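Local coordinates for phosphotriesterase family protein (PDB 3PNZ) that probably hydrolyses phosphorylated sugar lactones, as a zinc-dependent lactonase of the amidohydrolase superfamily, at residues G94-K106 with G114-T126. Sequence-based numbering, arbitrary orientation.
With PO4 (phosphate ion), chain K.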
loop_
_atom_site.group_PDB
_atom_site.type_symbol
_atom_site.label_atom_id
_atom_site.label_comp_id
_atom_site.label_asym_id
_atom_site.label_seq_id
_atom_site.Cartn_x
_atom_site.Cartn_y
_atom_site.Cartn_z
ATOM N N GLY A 94 8.234 -5.475 -4.852
ATOM C CA GLY A 94 9.264 -4.823 -4.060
ATOM C C GLY A 94 9.289 -5.228 -2.598
ATOM O O GLY A 94 9.024 -6.375 -2.267
ATOM N N PHE A 95 9.566 -4.258 -1.726
ATOM C CA PHE A 95 9.921 -4.536 -0.334
ATOM C C PHE A 95 9.051 -3.733 0.641
ATOM O O PHE A 95 8.608 -2.638 0.312
ATOM C CB PHE A 95 11.401 -4.189 -0.117
ATOM C CG PHE A 95 12.306 -4.669 -1.220
ATOM C CD1 PHE A 95 12.916 -5.915 -1.145
ATOM C CD2 PHE A 95 12.540 -3.883 -2.335
ATOM C CE1 PHE A 95 13.741 -6.365 -2.158
ATOM C CE2 PHE A 95 13.367 -4.324 -3.358
ATOM C CZ PHE A 95 13.970 -5.572 -3.270
ATOM N N ASN A 96 8.820 -4.271 1.844
ATOM C CA ASN A 96 7.946 -3.614 2.834
ATOM C C ASN A 96 8.699 -2.838 3.919
ATOM O O ASN A 96 8.411 -1.661 4.139
ATOM C CB ASN A 96 6.973 -4.630 3.455
ATOM C CG ASN A 96 5.975 -3.998 4.443
ATOM O OD1 ASN A 96 5.048 -4.668 4.900
ATOM N ND2 ASN A 96 6.162 -2.724 4.771
ATOM N N LYS A 97 9.651 -3.486 4.596
ATOM C CA LYS A 97 10.397 -2.865 5.702
ATOM C C LYS A 97 11.493 -3.805 6.234
ATOM O O LYS A 97 11.270 -5.008 6.344
ATOM C CB LYS A 97 9.451 -2.446 6.840
ATOM C CG LYS A 97 8.506 -3.544 7.325
ATOM C CD LYS A 97 7.368 -2.942 8.131
ATOM C CE LYS A 97 6.344 -3.979 8.538
ATOM N NZ LYS A 97 5.117 -3.332 9.112
ATOM N N SER A 98 12.652 -3.253 6.584
ATOM C CA SER A 98 13.853 -4.063 6.811
ATOM C C SER A 98 13.826 -5.004 8.013
ATOM O O SER A 98 14.542 -6.005 8.013
ATOM C CB SER A 98 15.113 -3.199 6.872
ATOM O OG SER A 98 15.137 -2.413 8.054
ATOM N N PHE A 99 13.023 -4.712 9.033
ATOM C CA PHE A 99 12.980 -5.621 10.178
ATOM C C PHE A 99 12.419 -6.991 9.789
ATOM O O PHE A 99 12.770 -8.006 10.387
ATOM C CB PHE A 99 12.288 -5.003 11.416
ATOM C CG PHE A 99 10.773 -5.078 11.409
ATOM C CD1 PHE A 99 10.112 -6.283 11.618
ATOM C CD2 PHE A 99 10.012 -3.926 11.260
ATOM C CE1 PHE A 99 8.720 -6.345 11.638
ATOM C CE2 PHE A 99 8.617 -3.981 11.278
ATOM C CZ PHE A 99 7.974 -5.192 11.467
ATOM N N LEU A 100 11.583 -7.020 8.754
ATOM C CA LEU A 100 11.037 -8.277 8.243
ATOM C C LEU A 100 12.100 -9.164 7.606
ATOM O O LEU A 100 11.877 -10.359 7.403
ATOM C CB LEU A 100 9.970 -7.999 7.182
ATOM C CG LEU A 100 8.714 -7.269 7.636
ATOM C CD1 LEU A 100 7.899 -6.874 6.409
ATOM C CD2 LEU A 100 7.921 -8.160 8.583
ATOM N N TRP A 101 13.239 -8.581 7.267
ATOM C CA TRP A 101 14.218 -9.284 6.438
ATOM C C TRP A 101 14.954 -10.400 7.175
ATOM O O TRP A 101 15.718 -11.154 6.570
ATOM C CB TRP A 101 15.198 -8.297 5.801
ATOM C CG TRP A 101 14.494 -7.327 4.903
ATOM C CD1 TRP A 101 13.194 -7.405 4.478
ATOM C CD2 TRP A 101 15.038 -6.143 4.316
ATOM N NE1 TRP A 101 12.897 -6.334 3.669
ATOM C CE2 TRP A 101 14.010 -5.542 3.557
ATOM C CE3 TRP A 101 16.288 -5.522 4.369
ATOM C CZ2 TRP A 101 14.200 -4.357 2.852
ATOM C CZ3 TRP A 101 16.477 -4.340 3.661
ATOM C CH2 TRP A 101 15.436 -3.774 2.913
ATOM N N ASP A 102 14.714 -10.509 8.477
ATOM C CA ASP A 102 15.273 -11.607 9.256
ATOM C C ASP A 102 14.562 -12.907 8.888
ATOM O O ASP A 102 15.098 -13.998 9.091
ATOM C CB ASP A 102 15.130 -11.331 10.752
ATOM C CG ASP A 102 15.696 -12.451 11.611
ATOM O OD1 ASP A 102 16.937 -12.613 11.645
ATOM O OD2 ASP A 102 14.897 -13.165 12.260
ATOM N N GLY A 103 13.353 -12.778 8.343
ATOM C CA GLY A 103 12.546 -13.924 7.967
ATOM C C GLY A 103 13.208 -14.825 6.942
ATOM O O GLY A 103 13.992 -14.372 6.104
ATOM N N LYS A 104 12.890 -16.112 7.015
ATOM C CA LYS A 104 13.425 -17.084 6.070
ATOM C C LYS A 104 12.758 -17.017 4.697
ATOM O O LYS A 104 11.549 -16.810 4.578
ATOM C CB LYS A 104 13.319 -18.501 6.641
ATOM C CG LYS A 104 14.302 -18.774 7.761
ATOM C CD LYS A 104 14.137 -20.181 8.306
ATOM C CE LYS A 104 15.169 -20.475 9.382
ATOM N NZ LYS A 104 15.024 -21.857 9.922
ATOM N N ILE A 105 13.565 -17.193 3.660
ATOM C CA ILE A 105 13.062 -17.231 2.298
ATOM C C ILE A 105 12.381 -18.565 2.036
ATOM O O ILE A 105 12.970 -19.627 2.259
ATOM C CB ILE A 105 14.202 -17.006 1.298
ATOM C CG1 ILE A 105 14.707 -15.565 1.420
ATOM C CG2 ILE A 105 13.746 -17.322 -0.127
ATOM C CD1 ILE A 105 15.947 -15.282 0.616
ATOM N N LYS A 106 11.133 -18.508 1.583
ATOM C CA LYS A 106 10.370 -19.723 1.327
ATOM C C LYS A 106 10.921 -20.449 0.101
ATOM O O LYS A 106 11.578 -19.839 -0.747
ATOM C CB LYS A 106 8.880 -19.411 1.164
ATOM C CG LYS A 106 8.554 -18.427 0.052
ATOM C CD LYS A 106 7.073 -18.088 0.052
ATOM C CE LYS A 106 6.696 -17.160 -1.094
ATOM N NZ LYS A 106 5.246 -16.793 -1.035
ATOM N N GLY A 114 17.153 -16.697 -5.699
ATOM C CA GLY A 114 18.443 -17.318 -5.470
ATOM C C GLY A 114 18.436 -18.113 -4.182
ATOM O O GLY A 114 17.504 -18.006 -3.381
ATOM N N ASP A 115 19.474 -18.916 -3.978
ATOM C CA ASP A 115 19.554 -19.764 -2.797
ATOM C C ASP A 115 20.075 -18.977 -1.598
ATOM O O ASP A 115 21.245 -19.091 -1.221
ATOM C CB ASP A 115 20.441 -20.980 -3.063
ATOM C CG ASP A 115 20.282 -22.058 -2.008
ATOM O OD1 ASP A 115 19.254 -22.048 -1.294
ATOM O OD2 ASP A 115 21.181 -22.920 -1.895
ATOM N N PHE A 116 19.196 -18.176 -1.006
ATOM C CA PHE A 116 19.540 -17.390 0.171
ATOM C C PHE A 116 18.669 -17.821 1.347
ATOM O O PHE A 116 17.500 -18.158 1.173
ATOM C CB PHE A 116 19.340 -15.898 -0.102
ATOM C CG PHE A 116 20.307 -15.321 -1.101
ATOM C CD1 PHE A 116 21.625 -15.081 -0.749
ATOM C CD2 PHE A 116 19.892 -14.997 -2.379
ATOM C CE1 PHE A 116 22.517 -14.536 -1.656
ATOM C CE2 PHE A 116 20.774 -14.452 -3.294
ATOM C CZ PHE A 116 22.090 -14.219 -2.932
ATOM N N GLU A 117 19.243 -17.802 2.543
ATOM C CA GLU A 117 18.530 -18.229 3.742
ATOM C C GLU A 117 17.452 -17.223 4.137
ATOM O O GLU A 117 16.302 -17.592 4.367
ATOM C CB GLU A 117 19.511 -18.426 4.900
ATOM C CG GLU A 117 18.892 -19.047 6.146
ATOM C CD GLU A 117 18.404 -20.469 5.909
ATOM O OE1 GLU A 117 18.933 -21.136 4.990
ATOM O OE2 GLU A 117 17.496 -20.921 6.641
ATOM N N THR A 118 17.839 -15.953 4.202
ATOM C CA THR A 118 16.950 -14.883 4.653
ATOM C C THR A 118 16.916 -13.744 3.636
ATOM O O THR A 118 17.762 -13.668 2.749
ATOM C CB THR A 118 17.445 -14.288 5.977
ATOM O OG1 THR A 118 18.724 -13.680 5.768
ATOM C CG2 THR A 118 17.571 -15.375 7.046
ATOM N N TYR A 119 15.943 -12.849 3.773
ATOM C CA TYR A 119 15.890 -11.683 2.902
ATOM C C TYR A 119 17.105 -10.796 3.108
ATOM O O TYR A 119 17.602 -10.184 2.162
ATOM C CB TYR A 119 14.639 -10.859 3.174
ATOM C CG TYR A 119 13.348 -11.573 2.899
ATOM C CD1 TYR A 119 12.804 -11.597 1.620
ATOM C CD2 TYR A 119 12.649 -12.191 3.926
ATOM C CE1 TYR A 119 11.610 -12.242 1.369
ATOM C CE2 TYR A 119 11.455 -12.834 3.687
ATOM C CZ TYR A 119 10.938 -12.852 2.408
ATOM O OH TYR A 119 9.745 -13.487 2.175
ATOM N N TYR A 120 17.574 -10.700 4.350
ATOM C CA TYR A 120 18.764 -9.912 4.626
ATOM C C TYR A 120 19.931 -10.437 3.797
ATOM O O TYR A 120 20.667 -9.663 3.191
ATOM C CB TYR A 120 19.149 -9.965 6.108
ATOM C CG TYR A 120 18.610 -8.841 6.974
ATOM C CD1 TYR A 120 17.846 -9.119 8.106
ATOM C CD2 TYR A 120 18.884 -7.509 6.678
ATOM C CE1 TYR A 120 17.359 -8.097 8.913
ATOM C CE2 TYR A 120 18.395 -6.477 7.476
ATOM C CZ TYR A 120 17.636 -6.780 8.594
ATOM O OH TYR A 120 17.154 -5.771 9.399
ATOM N N GLU A 121 20.109 -11.755 3.785
ATOM C CA GLU A 121 21.234 -12.332 3.060
ATOM C C GLU A 121 21.107 -12.019 1.572
ATOM O O GLU A 121 22.072 -11.612 0.926
ATOM C CB GLU A 121 21.336 -13.839 3.287
ATOM C CG GLU A 121 22.602 -14.440 2.673
ATOM C CD GLU A 121 22.693 -15.951 2.820
ATOM O OE1 GLU A 121 23.825 -16.458 2.979
ATOM O OE2 GLU A 121 21.644 -16.630 2.775
ATOM N N TRP A 122 19.902 -12.207 1.042
ATOM C CA TRP A 122 19.609 -11.914 -0.355
ATOM C C TRP A 122 19.941 -10.470 -0.703
ATOM O O TRP A 122 20.707 -10.201 -1.626
ATOM C CB TRP A 122 18.138 -12.211 -0.648
ATOM C CG TRP A 122 17.611 -11.651 -1.943
ATOM C CD1 TRP A 122 18.230 -11.664 -3.165
ATOM C CD2 TRP A 122 16.339 -11.023 -2.144
ATOM N NE1 TRP A 122 17.421 -11.070 -4.109
ATOM C CE2 TRP A 122 16.256 -10.668 -3.507
ATOM C CE3 TRP A 122 15.268 -10.711 -1.299
ATOM C CZ2 TRP A 122 15.141 -10.026 -4.046
ATOM C CZ3 TRP A 122 14.161 -10.072 -1.834
ATOM C CH2 TRP A 122 14.106 -9.738 -3.197
ATOM N N ILE A 123 19.372 -9.541 0.057
ATOM C CA ILE A 123 19.492 -8.126 -0.255
ATOM C C ILE A 123 20.920 -7.621 -0.074
ATOM O O ILE A 123 21.404 -6.812 -0.865
ATOM C CB ILE A 123 18.479 -7.299 0.561
ATOM C CG1 ILE A 123 17.057 -7.679 0.128
ATOM C CG2 ILE A 123 18.741 -5.809 0.382
ATOM C CD1 ILE A 123 15.949 -7.204 1.055
ATOM N N GLU A 124 21.606 -8.130 0.944
ATOM C CA GLU A 124 22.982 -7.729 1.199
ATOM C C GLU A 124 23.921 -8.191 0.081
ATOM O O GLU A 124 24.836 -7.468 -0.315
ATOM C CB GLU A 124 23.447 -8.271 2.556
ATOM C CG GLU A 124 24.906 -7.995 2.870
ATOM C CD GLU A 124 25.240 -6.511 2.860
ATOM O OE1 GLU A 124 24.927 -5.828 3.859
ATOM O OE2 GLU A 124 25.821 -6.030 1.860
ATOM N N ASN A 125 23.671 -9.386 -0.446
ATOM C CA ASN A 125 24.596 -10.003 -1.394
ATOM C C ASN A 125 24.190 -9.926 -2.863
ATOM O O ASN A 125 24.771 -10.600 -3.714
ATOM C CB ASN A 125 24.871 -11.448 -0.979
ATOM C CG ASN A 125 25.590 -11.535 0.353
ATOM O OD1 ASN A 125 26.787 -11.258 0.442
ATOM N ND2 ASN A 125 24.861 -11.903 1.399
ATOM N N THR A 126 23.203 -9.088 -3.163
ATOM C CA THR A 126 22.723 -8.919 -4.525
ATOM C C THR A 126 22.927 -7.469 -4.939
ATOM O O THR A 126 22.691 -6.557 -4.145
ATOM C CB THR A 126 21.236 -9.303 -4.623
ATOM O OG1 THR A 126 21.076 -10.672 -4.235
ATOM C CG2 THR A 126 20.701 -9.105 -6.032
HETATM P P PO4 K . 2.705 -2.954 7.096
HETATM O O1 PO4 K . 2.635 -4.296 6.404
HETATM O O2 PO4 K . 4.046 -2.335 6.805
HETATM O O3 PO4 K . 1.638 -2.021 6.598
HETATM O O4 PO4 K . 2.480 -3.124 8.578
HETATM O O HOH W 1 9.792 -16.022 2.222
#
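Phe116 meets Ile105 through CB, which lies 3.5 Å from CD1 of the isoleucine; the same methyl lies 3.3 Å from the buried O of Phe116, for which the model holds no partner. At Glu117 the backbones join: Ile105 N donates to Glu117 O at 2.9 Å in a nearly straight bond (172°), while the extended side chain of Lys104 runs alongside the glutamate, the two pointing the same way with their charges too far apart for a salt bridge. Thr118 forms a single beta bridge with Lys104 and also N-caps helix 119-124, its OG1 accepting from Glu121 N. Tyr119 receives Ile105 CG1 over one ring face, and its hydroxyl reaches a water that also bonds Lys104 O and Lys106 N. The next residue docks the 3-10 turn 98-102: Tyr120 N donates to Trp101 O at 2.9 Å, and Trp101 CB sits 3.6 Å from the centroid of the Tyr120 ring, over its face, to which the five-membered ring of the indole turns its edge (T-shaped, planes at 80°). Trp122 CH2 comes within 3.5 Å of Phe95 CE1, the two rings inclined obliquely. With CG1 anti to its carbonyl carbon (chi1 -65°), Ile123 brings CD1 3.5 Å from the centroid of the Trp101 six-membered ring, a CH-pi contact. The indole is sandwiched between this methyl and the backbone at Ser98, and Asp70 accepts from NE1, which together probably limit its rotation. Aromatic packing and main-chain bonds thus join helix 119-124 to the loop after strand 88-92 of the TIM barrel; the same loop carries Asn96 and Lys97, hydrogen-bonded to a phosphate ion probably from the crystallisation liquor.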